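Local coordinates for protein short chain dehydrogenase (Leptospira borgpetersenii serovar Hardjo-bovis, PDB 6UH2) that binds NAD+ and, as a short-chain dehydrogenase/reductase, probably catalyses NAD(H)-dependent interconversion of alcohol and carbonyl groups, at residues D16-K21 with F239-L244; N88-I93 with F133-E138; G149-V154 with N252-G257. All coordinates share one frame; numbering follows the deposited sequence. Where two conformers were deposited one is given.

Contact 1: D16-K21 with F239-L244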
loop_
_atom_site.group_PDB
_atom_site.type_symbol
_atom_site.label_atom_id
_atom_site.label_comp_id
_atom_site.label_asym_id
_atom_site.label_seq_id
_atom_site.Cartn_x
_atom_site.Cartn_y
_atom_site.Cartn_z
ATOM N N ASP B 16 -0.951 11.412 -16.405
ATOM C CA ASP B 16 -2.342 11.565 -16.835
ATOM C C ASP B 16 -3.267 11.770 -15.645
ATOM O O ASP B 16 -4.271 12.479 -15.747
ATOM C CB ASP B 16 -2.811 10.342 -17.625
ATOM C CG ASP B 16 -2.057 10.150 -18.915
ATOM O OD1 ASP B 16 -1.454 11.131 -19.405
ATOM O OD2 ASP B 16 -2.068 9.016 -19.443
ATOM N N GLU B 17 -2.951 11.134 -14.517
ATOM C CA GLU B 17 -3.804 11.181 -13.332
ATOM C C GLU B 17 -3.667 12.495 -12.570
ATOM O O GLU B 17 -4.666 13.077 -12.130
ATOM C CB GLU B 17 -3.445 10.020 -12.410
ATOM C CG GLU B 17 -4.166 10.023 -11.099
ATOM C CD GLU B 17 -5.202 8.938 -11.040
ATOM O OE1 GLU B 17 -5.097 7.977 -11.835
ATOM O OE2 GLU B 17 -6.123 9.059 -10.211
ATOM N N PHE B 18 -2.446 12.971 -12.395
ATOM C CA PHE B 18 -2.184 14.088 -11.498
ATOM C C PHE B 18 -2.110 15.450 -12.187
ATOM O O PHE B 18 -2.011 16.465 -11.488
ATOM C CB PHE B 18 -0.884 13.832 -10.740
ATOM C CG PHE B 18 -0.986 12.713 -9.721
ATOM C CD1 PHE B 18 -2.021 12.694 -8.790
ATOM C CD2 PHE B 18 -0.049 11.697 -9.694
ATOM C CE1 PHE B 18 -2.109 11.667 -7.839
ATOM C CE2 PHE B 18 -0.131 10.673 -8.754
ATOM C CZ PHE B 18 -1.161 10.657 -7.829
ATOM N N GLN B 19 -2.167 15.508 -13.527
ATOM C CA GLN B 19 -1.922 16.785 -14.201
ATOM C C GLN B 19 -2.993 17.819 -13.879
ATOM O O GLN B 19 -2.717 19.023 -13.942
ATOM C CB GLN B 19 -1.811 16.589 -15.716
ATOM C CG GLN B 19 -3.100 16.217 -16.414
ATOM C CD GLN B 19 -2.933 16.150 -17.927
ATOM O OE1 GLN B 19 -2.027 15.490 -18.427
ATOM N NE2 GLN B 19 -3.808 16.835 -18.659
ATOM N N ASP B 20 -4.206 17.391 -13.525
ATOM C CA ASP B 20 -5.270 18.331 -13.185
ATOM C C ASP B 20 -5.504 18.402 -11.685
ATOM O O ASP B 20 -6.539 18.912 -11.244
ATOM C CB ASP B 20 -6.569 17.976 -13.925
ATOM C CG ASP B 20 -7.213 16.680 -13.424
ATOM O OD1 ASP B 20 -6.563 15.914 -12.688
ATOM O OD2 ASP B 20 -8.388 16.432 -13.766
ATOM N N LYS B 21 -4.557 17.904 -10.892
ATOM C CA LYS B 21 -4.727 17.823 -9.451
ATOM C C LYS B 21 -3.932 18.919 -8.755
ATOM O O LYS B 21 -2.852 19.324 -9.205
ATOM C CB LYS B 21 -4.294 16.441 -8.929
ATOM C CG LYS B 21 -5.184 15.280 -9.409
ATOM C CD LYS B 21 -6.639 15.560 -9.037
ATOM C CE LYS B 21 -7.571 14.416 -9.379
ATOM N NZ LYS B 21 -7.319 13.902 -10.724
ATOM N N PHE B 239 0.235 5.749 -5.075
ATOM C CA PHE B 239 -0.800 4.718 -5.046
ATOM C C PHE B 239 -2.027 5.187 -4.272
ATOM O O PHE B 239 -3.161 5.108 -4.767
ATOM C CB PHE B 239 -0.238 3.434 -4.435
ATOM C CG PHE B 239 -1.274 2.366 -4.211
ATOM C CD1 PHE B 239 -1.933 1.793 -5.285
ATOM C CD2 PHE B 239 -1.589 1.940 -2.921
ATOM C CE1 PHE B 239 -2.892 0.800 -5.088
ATOM C CE2 PHE B 239 -2.543 0.944 -2.715
ATOM C CZ PHE B 239 -3.194 0.377 -3.800
ATOM N N LEU B 240 -1.823 5.690 -3.054
ATOM C CA LEU B 240 -2.950 6.023 -2.184
ATOM C C LEU B 240 -3.616 7.351 -2.540
ATOM O O LEU B 240 -4.662 7.679 -1.969
ATOM C CB LEU B 240 -2.501 6.061 -0.716
ATOM C CG LEU B 240 -2.051 4.717 -0.110
ATOM C CD1 LEU B 240 -1.448 4.887 1.294
ATOM C CD2 LEU B 240 -3.249 3.772 -0.042
ATOM N N THR B 241 -3.053 8.134 -3.451
ATOM C CA THR B 241 -3.697 9.381 -3.844
ATOM C C THR B 241 -4.143 9.370 -5.302
ATOM O O THR B 241 -4.434 10.431 -5.858
ATOM C CB THR B 241 -2.781 10.579 -3.580
ATOM O OG1 THR B 241 -1.556 10.435 -4.321
ATOM C CG2 THR B 241 -2.506 10.713 -2.068
ATOM N N SER B 242 -4.222 8.193 -5.920
ATOM C CA SER B 242 -4.603 8.049 -7.320
ATOM C C SER B 242 -5.749 7.046 -7.458
ATOM O O SER B 242 -6.120 6.350 -6.510
ATOM C CB SER B 242 -3.414 7.581 -8.162
ATOM O OG SER B 242 -3.094 6.244 -7.816
ATOM N N SER B 243 -6.286 6.948 -8.676
ATOM C CA SER B 243 -7.367 6.002 -8.949
ATOM C C SER B 243 -6.936 4.543 -8.835
ATOM O O SER B 243 -7.797 3.658 -8.881
ATOM C CB SER B 243 -7.937 6.265 -10.346
ATOM O OG SER B 243 -6.929 6.072 -11.320
ATOM N N LEU B 244 -5.636 4.264 -8.710
ATOM C CA LEU B 244 -5.199 2.892 -8.485
ATOM C C LEU B 244 -5.683 2.349 -7.144
ATOM O O LEU B 244 -5.659 1.132 -6.937
ATOM C CB LEU B 244 -3.673 2.803 -8.562
ATOM C CG LEU B 244 -2.990 2.692 -9.933
ATOM C CD1 LEU B 244 -3.490 3.730 -10.930
ATOM C CD2 LEU B 244 -1.487 2.814 -9.760
#
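The backbone N of Ser243 donates to Glu17 OE2 at 2.6 Å, reaching that oxygen from 50° above the carboxylate plane. The other oxygen is used as well: Ser243 OG donates to Glu17 OE1, on its syn lone pair, over 2.7 Å. One carboxylate thus holds both the N-H and the hydroxyl of a single residue, a task suited to glutamate, whose two acceptors sit on a chain long enough to leave the helix. CG stands anti to the backbone N (chi1 175°), and a bend at chi2 then turns the acid toward the start of the short 3-10 segment 243-244. On the way, Glu17 CD packs 3.6 Å from Ser242 CB.

In this Rossmann-type SDR fold the contact ties helix 12-18, just ahead of strand 22-26, to the loop that follows helix 231-240. Phe18 fills the buried side. Its edge atom CE1 lies 3.3 Å from Thr241 O, near the ring plane, and CZ approaches Thr241 OG1, a hydroxyl that is itself hydrogen-bonded to Tyr40 OH and Val237 O. Tyr40 also meets the Phe18 ring edge-to-face. Lys21, at the close of the type I turn from Phe18, returns NZ to Glu17 O at 3.1 Å and to a salt bridge with Asp20 OD1.

Contact 2: N88-I93 with F133-E138; sequences NKIPDI and FRLWKE
The indole of Trp136 meets the loop 88-93 with its edge: Pro91 O and Ile90 CG2 both lie at the rim, beside the pyrrole atoms NE1 and CD1. This is a helix-to-loop contact of the Rossmann-type SDR fold, in which the long helix 111-139 packs against the connection from helix 74-86 into strand 93-96. Trp136 NE1 donates to Pro91 O over 2.7 Å, a short bond that is not straight, with an N-H...O angle of 138°. The oxygen stands at the ring edge, tilted 24° out of the indole plane. Tryptophan suits the place because it brings a large apolar surface and one donor together, and the donor satisfies a backbone carbonyl beside the apolar Ile90 and Leu135.

CG of Trp136 lies anti to the carbonyl carbon (chi1 -74°). The ring comes up to the loop with its five-membered part beside Ile90 and Pro91. The side chains of Ile90 and Trp136 lie alongside and run oppositely, and the methyl Ile90 CG2 serves both helix residues, 4.0 Å from Trp136 CD1 and 3.9 Å from Leu135 CD2. That leucine methyl also approaches Pro91 CD at 4.4 Å, a looser touch, while Leu135 further packs on Glu85 of helix 74-86.

Helix 74-86 ends in a Schellman motif with Asn88, at positive phi, as its C-prime residue, and the chain then runs into the extended Ile90 and Pro91. Asp92 CB points away from helix 111-139, and its carboxylate is paired with Lys141 NZ, in a salt bridge, and with Leu22 N. Its carbonyl stays on the Trp136 side, Asp92 O lying 3.7 Å from CZ2 of the benzo ring.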
loop_
_atom_site.group_PDB
_atom_site.type_symbol
_atom_site.label_atom_id
_atom_site.label_comp_id
_atom_site.label_asym_id
_atom_site.label_seq_id
_atom_site.Cartn_x
_atom_site.Cartn_y
_atom_site.Cartn_z
ATOM N N ASN B 88 -9.803 30.000 -6.260
ATOM C CA ASN B 88 -10.070 28.732 -6.941
ATOM C C ASN B 88 -8.861 27.813 -6.847
ATOM O O ASN B 88 -8.407 27.232 -7.837
ATOM C CB ASN B 88 -10.468 28.949 -8.403
ATOM C CG ASN B 88 -11.687 29.824 -8.546
ATOM O OD1 ASN B 88 -12.778 29.467 -8.095
ATOM N ND2 ASN B 88 -11.513 30.979 -9.178
ATOM N N LYS B 89 -8.308 27.716 -5.640
ATOM C CA LYS B 89 -7.240 26.756 -5.398
ATOM C C LYS B 89 -7.734 25.723 -4.399
ATOM O O LYS B 89 -7.137 25.537 -3.336
ATOM C CB LYS B 89 -5.969 27.442 -4.886
ATOM C CG LYS B 89 -5.329 28.398 -5.875
ATOM C CD LYS B 89 -4.258 29.218 -5.179
ATOM C CE LYS B 89 -3.454 30.043 -6.156
ATOM N NZ LYS B 89 -2.479 30.893 -5.425
ATOM N N ILE B 90 -8.829 25.054 -4.731
ATOM C CA ILE B 90 -9.388 24.019 -3.869
ATOM C C ILE B 90 -8.573 22.749 -4.074
ATOM O O ILE B 90 -8.556 22.199 -5.180
ATOM C CB ILE B 90 -10.875 23.788 -4.167
ATOM C CG1 ILE B 90 -11.649 25.092 -3.947
ATOM C CG2 ILE B 90 -11.424 22.660 -3.292
ATOM C CD1 ILE B 90 -13.146 24.958 -4.133
ATOM N N PRO B 91 -7.883 22.261 -3.053
ATOM C CA PRO B 91 -7.042 21.074 -3.236
ATOM C C PRO B 91 -7.866 19.851 -3.600
ATOM O O PRO B 91 -9.022 19.715 -3.203
ATOM C CB PRO B 91 -6.370 20.896 -1.869
ATOM C CG PRO B 91 -6.536 22.249 -1.164
ATOM C CD PRO B 91 -7.818 22.804 -1.685
ATOM N N ASP B 92 -7.248 18.952 -4.363
ATOM C CA ASP B 92 -7.811 17.634 -4.604
ATOM C C ASP B 92 -7.264 16.597 -3.642
ATOM O O ASP B 92 -7.916 15.580 -3.399
ATOM C CB ASP B 92 -7.508 17.180 -6.033
ATOM C CG ASP B 92 -8.029 18.141 -7.058
ATOM O OD1 ASP B 92 -9.240 18.098 -7.344
ATOM O OD2 ASP B 92 -7.245 18.981 -7.534
ATOM N N ILE B 93 -6.079 16.852 -3.100
ATOM C CA ILE B 93 -5.317 15.924 -2.283
ATOM C C ILE B 93 -4.743 16.734 -1.136
ATOM O O ILE B 93 -4.142 17.788 -1.372
ATOM C CB ILE B 93 -4.183 15.249 -3.086
ATOM C CG1 ILE B 93 -4.753 14.434 -4.255
ATOM C CG2 ILE B 93 -3.326 14.366 -2.186
ATOM C CD1 ILE B 93 -3.714 14.106 -5.318
ATOM N N PHE B 133 -12.075 18.911 4.931
ATOM C CA PHE B 133 -13.350 18.191 4.903
ATOM C C PHE B 133 -14.530 19.139 4.713
ATOM O O PHE B 133 -15.397 18.902 3.864
ATOM C CB PHE B 133 -13.530 17.383 6.189
ATOM C CG PHE B 133 -14.868 16.703 6.288
ATOM C CD1 PHE B 133 -15.120 15.536 5.580
ATOM C CD2 PHE B 133 -15.879 17.239 7.076
ATOM C CE1 PHE B 133 -16.355 14.910 5.668
ATOM C CE2 PHE B 133 -17.109 16.611 7.173
ATOM C CZ PHE B 133 -17.345 15.445 6.467
ATOM N N ARG B 134 -14.590 20.210 5.509
ATOM C CA ARG B 134 -15.706 21.146 5.401
ATOM C C ARG B 134 -15.786 21.766 4.008
ATOM O O ARG B 134 -16.879 21.909 3.446
ATOM C CB ARG B 134 -15.581 22.226 6.479
ATOM C CG ARG B 134 -15.876 21.717 7.893
ATOM C CD ARG B 134 -15.693 22.799 8.966
ATOM N NE ARG B 134 -16.446 24.008 8.659
ATOM C CZ ARG B 134 -17.683 24.255 9.081
ATOM N NH1 ARG B 134 -18.322 23.375 9.842
ATOM N NH2 ARG B 134 -18.280 25.389 8.740
ATOM N N LEU B 135 -14.640 22.128 3.429
ATOM C CA LEU B 135 -14.649 22.754 2.108
ATOM C C LEU B 135 -15.068 21.765 1.026
ATOM O O LEU B 135 -15.885 22.098 0.157
ATOM C CB LEU B 135 -13.270 23.345 1.806
ATOM C CG LEU B 135 -13.033 23.994 0.433
ATOM C CD1 LEU B 135 -13.890 25.258 0.232
ATOM C CD2 LEU B 135 -11.542 24.289 0.245
ATOM N N TRP B 136 -14.521 20.544 1.061
ATOM C CA TRP B 136 -14.882 19.533 0.068
ATOM C C TRP B 136 -16.357 19.168 0.152
ATOM O O TRP B 136 -17.049 19.067 -0.871
ATOM C CB TRP B 136 -14.034 18.283 0.264
ATOM C CG TRP B 136 -12.631 18.439 -0.175
ATOM C CD1 TRP B 136 -12.110 19.440 -0.940
ATOM C CD2 TRP B 136 -11.553 17.558 0.131
ATOM N NE1 TRP B 136 -10.759 19.234 -1.131
ATOM C CE2 TRP B 136 -10.396 18.079 -0.492
ATOM C CE3 TRP B 136 -11.453 16.371 0.865
ATOM C CZ2 TRP B 136 -9.149 17.447 -0.404
ATOM C CZ3 TRP B 136 -10.209 15.749 0.962
ATOM C CH2 TRP B 136 -9.077 16.292 0.335
ATOM N N LYS B 137 -16.850 18.948 1.372
ATOM C CA LYS B 137 -18.263 18.631 1.569
ATOM C C LYS B 137 -19.153 19.721 0.990
ATOM O O LYS B 137 -20.202 19.435 0.398
ATOM C CB LYS B 137 -18.530 18.429 3.064
ATOM C CG LYS B 137 -19.978 18.151 3.451
ATOM C CD LYS B 137 -20.092 18.066 4.966
ATOM C CE LYS B 137 -21.538 18.020 5.427
ATOM N NZ LYS B 137 -21.624 18.138 6.908
ATOM N N GLU B 138 -18.732 20.975 1.122
ATOM C CA GLU B 138 -19.542 22.083 0.638
ATOM C C GLU B 138 -19.504 22.180 -0.881
ATOM O O GLU B 138 -20.517 22.499 -1.515
ATOM C CB GLU B 138 -19.054 23.379 1.277
ATOM C CG GLU B 138 -19.800 24.609 0.844
ATOM C CD GLU B 138 -19.090 25.866 1.268
ATOM O OE1 GLU B 138 -18.963 26.094 2.490
ATOM O OE2 GLU B 138 -18.636 26.615 0.380
#

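Contact 3: G149-V154 with N252-G257; sequences GSIYGV and NLLIDG. With NAD (nicotinamide-adenine-dinucleotide), chain D.
Ile151 CG2 packs tightly against the end of strand 252-255 and the residue after it, with Asp256 CB only 3.5 Å away and Leu254 CD2 at 3.8 Å. Leu254 was modelled in two positions, which makes its distances less certain. The CG2 methyl is anti to the carbonyl carbon of Ile151, while CG1 takes the crowded position between the backbone N and the carbonyl carbon (chi1 53°). A beta-branched residue suits the site, since one branch fills the contact and the other places CD1 over one face of the Tyr152 ring, toward its rim. The Asp256 carboxylate is bonded to the backbone N atoms of Gly258 and Thr260, so the isoleucine meets a fixed group.

The other end is looser and more exposed. Val154 CG2 lies 3.6 Å from Asn252 ND2, the amide being anchored by OD1 to Ser202 OG.

Ser150 OG accepts from Tyr152 N in an ST turn, and Ser150 touches Tyr173 and Lys177, consistent with the Ser-Tyr-Lys set of SDR enzymes. The two segments meet by packing without a hydrogen bond; backbone bonds to Ile201 and Pro203 also hold the loop, whose Gly149 and Ser150 lie against the nicotinamide by packing, Gly149 O being 3.5 Å from C6N.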
loop_
_atom_site.group_PDB
_atom_site.type_symbol
_atom_site.label_atom_id
_atom_site.label_comp_id
_atom_site.label_asym_id
_atom_site.label_seq_id
_atom_site.Cartn_x
_atom_site.Cartn_y
_atom_site.Cartn_z
ATOM N N GLY B 149 1.936 8.506 9.558
ATOM C CA GLY B 149 2.214 7.874 10.827
ATOM C C GLY B 149 3.704 7.687 11.003
ATOM O O GLY B 149 4.498 8.583 10.684
ATOM N N SER B 150 4.084 6.509 11.496
ATOM C CA SER B 150 5.462 6.105 11.728
ATOM C C SER B 150 5.448 4.653 12.169
ATOM O O SER B 150 4.475 4.189 12.781
ATOM C CB SER B 150 6.137 6.967 12.811
ATOM O OG SER B 150 7.383 6.386 13.180
ATOM N N ILE B 151 6.541 3.942 11.884
ATOM C CA ILE B 151 6.705 2.635 12.520
ATOM C C ILE B 151 6.518 2.739 14.026
ATOM O O ILE B 151 6.111 1.770 14.677
ATOM C CB ILE B 151 8.082 2.028 12.190
ATOM C CG1 ILE B 151 9.199 3.018 12.541
ATOM C CG2 ILE B 151 8.130 1.612 10.724
ATOM C CD1 ILE B 151 10.599 2.397 12.570
ATOM N N TYR B 152 6.824 3.893 14.614
ATOM C CA TYR B 152 6.742 4.010 16.065
ATOM C C TYR B 152 5.339 4.350 16.553
ATOM O O TYR B 152 5.144 4.510 17.760
ATOM C CB TYR B 152 7.752 5.044 16.577
ATOM C CG TYR B 152 9.186 4.593 16.371
ATOM C CD1 TYR B 152 9.534 3.249 16.487
ATOM C CD2 TYR B 152 10.182 5.497 16.041
ATOM C CE1 TYR B 152 10.835 2.829 16.283
ATOM C CE2 TYR B 152 11.487 5.082 15.835
ATOM C CZ TYR B 152 11.805 3.749 15.957
ATOM O OH TYR B 152 13.101 3.324 15.756
ATOM N N GLY B 153 4.372 4.479 15.651
ATOM C CA GLY B 153 2.980 4.470 16.046
ATOM C C GLY B 153 2.351 3.104 15.976
ATOM O O GLY B 153 1.157 2.961 16.263
ATOM N N VAL B 154 3.147 2.094 15.609
ATOM C CA VAL B 154 2.726 0.707 15.425
ATOM C C VAL B 154 3.616 -0.173 16.293
ATOM O O VAL B 154 3.138 -0.952 17.124
ATOM C CB VAL B 154 2.824 0.294 13.940
ATOM C CG1 VAL B 154 2.520 -1.178 13.764
ATOM C CG2 VAL B 154 1.910 1.139 13.091
ATOM N N ASN B 252 -3.521 1.968 6.895
ATOM C CA ASN B 252 -2.169 2.415 7.231
ATOM C C ASN B 252 -1.186 1.532 6.466
ATOM O O ASN B 252 -1.183 0.311 6.653
ATOM C CB ASN B 252 -1.925 2.300 8.745
ATOM C CG ASN B 252 -0.563 2.834 9.164
ATOM O OD1 ASN B 252 -0.027 3.739 8.532
ATOM N ND2 ASN B 252 0.004 2.267 10.233
ATOM N N LEU B 253 -0.368 2.132 5.601
ATOM C CA LEU B 253 0.587 1.394 4.780
ATOM C C LEU B 253 1.997 1.594 5.343
ATOM O O LEU B 253 2.534 2.706 5.310
ATOM C CB LEU B 253 0.498 1.838 3.321
ATOM C CG LEU B 253 1.587 1.287 2.383
ATOM C CD1 LEU B 253 1.549 -0.249 2.364
ATOM C CD2 LEU B 253 1.404 1.853 0.964
ATOM N N LEU B 254 2.583 0.520 5.871
ATOM C CA LEU B 254 3.942 0.578 6.403
ATOM C C LEU B 254 4.941 0.379 5.275
ATOM O O LEU B 254 4.864 -0.606 4.529
ATOM C CB LEU B 254 4.151 -0.485 7.479
ATOM C CG LEU B 254 3.543 -0.143 8.839
ATOM C CD1 LEU B 254 3.067 -1.403 9.551
ATOM C CD2 LEU B 254 4.563 0.607 9.681
ATOM N N ILE B 255 5.864 1.328 5.145
ATOM C CA ILE B 255 6.900 1.302 4.118
ATOM C C ILE B 255 8.206 1.366 4.893
ATOM O O ILE B 255 8.724 2.441 5.185
ATOM C CB ILE B 255 6.768 2.452 3.119
ATOM C CG1 ILE B 255 5.360 2.425 2.491
ATOM C CG2 ILE B 255 7.850 2.342 2.020
ATOM C CD1 ILE B 255 5.053 3.594 1.567
ATOM N N ASP B 256 8.702 0.200 5.287
ATOM C CA ASP B 256 9.716 0.140 6.333
ATOM C C ASP B 256 10.691 -1.010 6.140
ATOM O O ASP B 256 11.409 -1.350 7.095
ATOM C CB ASP B 256 9.064 0.003 7.726
ATOM C CG ASP B 256 8.425 -1.368 7.962
ATOM O OD1 ASP B 256 8.240 -2.152 6.998
ATOM O OD2 ASP B 256 8.090 -1.659 9.133
ATOM N N GLY B 257 10.723 -1.633 4.962
ATOM C CA GLY B 257 11.661 -2.713 4.724
ATOM C C GLY B 257 11.456 -3.934 5.589
ATOM O O GLY B 257 12.376 -4.745 5.727
HETATM P PA NAD D . 11.448 16.955 8.792
HETATM O O1A NAD D . 11.811 17.358 10.244
HETATM O O2A NAD D . 12.539 16.892 7.722
HETATM O O5B NAD D . 10.225 17.881 8.217
HETATM C C5B NAD D . 9.086 18.239 8.977
HETATM C C4B NAD D . 8.596 19.500 8.318
HETATM O O4B NAD D . 7.389 19.863 9.088
HETATM C C3B NAD D . 9.583 20.673 8.425
HETATM O O3B NAD D . 9.721 21.340 7.147
HETATM C C2B NAD D . 8.882 21.621 9.408
HETATM O O2B NAD D . 9.192 22.998 9.148
HETATM C C1B NAD D . 7.389 21.262 9.224
HETATM N N9A NAD D . 6.679 21.770 10.393
HETATM C C8A NAD D . 7.087 21.763 11.726
HETATM N N7A NAD D . 6.219 22.369 12.491
HETATM C C5A NAD D . 5.211 22.814 11.636
HETATM C C6A NAD D . 4.041 23.537 11.841
HETATM N N6A NAD D . 3.656 23.956 13.062
HETATM N N1A NAD D . 3.266 23.800 10.777
HETATM C C2A NAD D . 3.632 23.391 9.560
HETATM N N3A NAD D . 4.741 22.708 9.266
HETATM C C4A NAD D . 5.499 22.440 10.340
HETATM O O3 NAD D . 10.667 15.537 8.812
HETATM P PN NAD D . 10.612 14.290 7.791
HETATM O O1N NAD D . 11.649 13.208 8.186
HETATM O O2N NAD D . 10.484 14.862 6.376
HETATM O O5D NAD D . 9.147 13.693 8.355
HETATM C C5D NAD D . 7.974 13.970 7.621
HETATM C C4D NAD D . 6.864 13.128 8.246
HETATM O O4D NAD D . 7.242 11.695 8.311
HETATM C C3D NAD D . 6.662 13.522 9.708
HETATM O O3D NAD D . 5.285 13.385 10.081
HETATM C C2D NAD D . 7.455 12.467 10.539
HETATM O O2D NAD D . 6.928 12.251 11.837
HETATM C C1D NAD D . 7.224 11.224 9.632
HETATM N N1N NAD D . 8.301 10.177 9.742
HETATM C C2N NAD D . 9.609 10.482 9.517
HETATM C C3N NAD D . 10.552 9.493 9.631
HETATM C C7N NAD D . 11.982 9.838 9.388
HETATM O O7N NAD D . 12.831 9.007 9.672
HETATM N N7N NAD D . 12.275 11.046 8.857
HETATM C C4N NAD D . 10.137 8.193 9.970
HETATM C C5N NAD D . 8.821 7.920 10.196
HETATM C C6N NAD D . 7.888 8.947 10.070
#

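In the fold
From the N terminus, segment 16-21 comes first and is met by 239-244, so contact 1 closes a loop spanning most of the chain and joins the end of helix 12-18 to the turn after helix 231-240. Contact 2 lies wholly within that span, joining the loop before strand 93-96 to helix 111-139. Contact 3 links the loop after strand 144-148 to edge strand 252-255, beyond the second segment of contact 1; the two therefore cross. Contacts 1 and 2 touch through Lys21 on Asp92, and through Ile93 on Phe18 and Thr241; contacts 1 and 3 meet where Leu240 packs on Leu253. Contacts 1 and 3 also reach the second subunit.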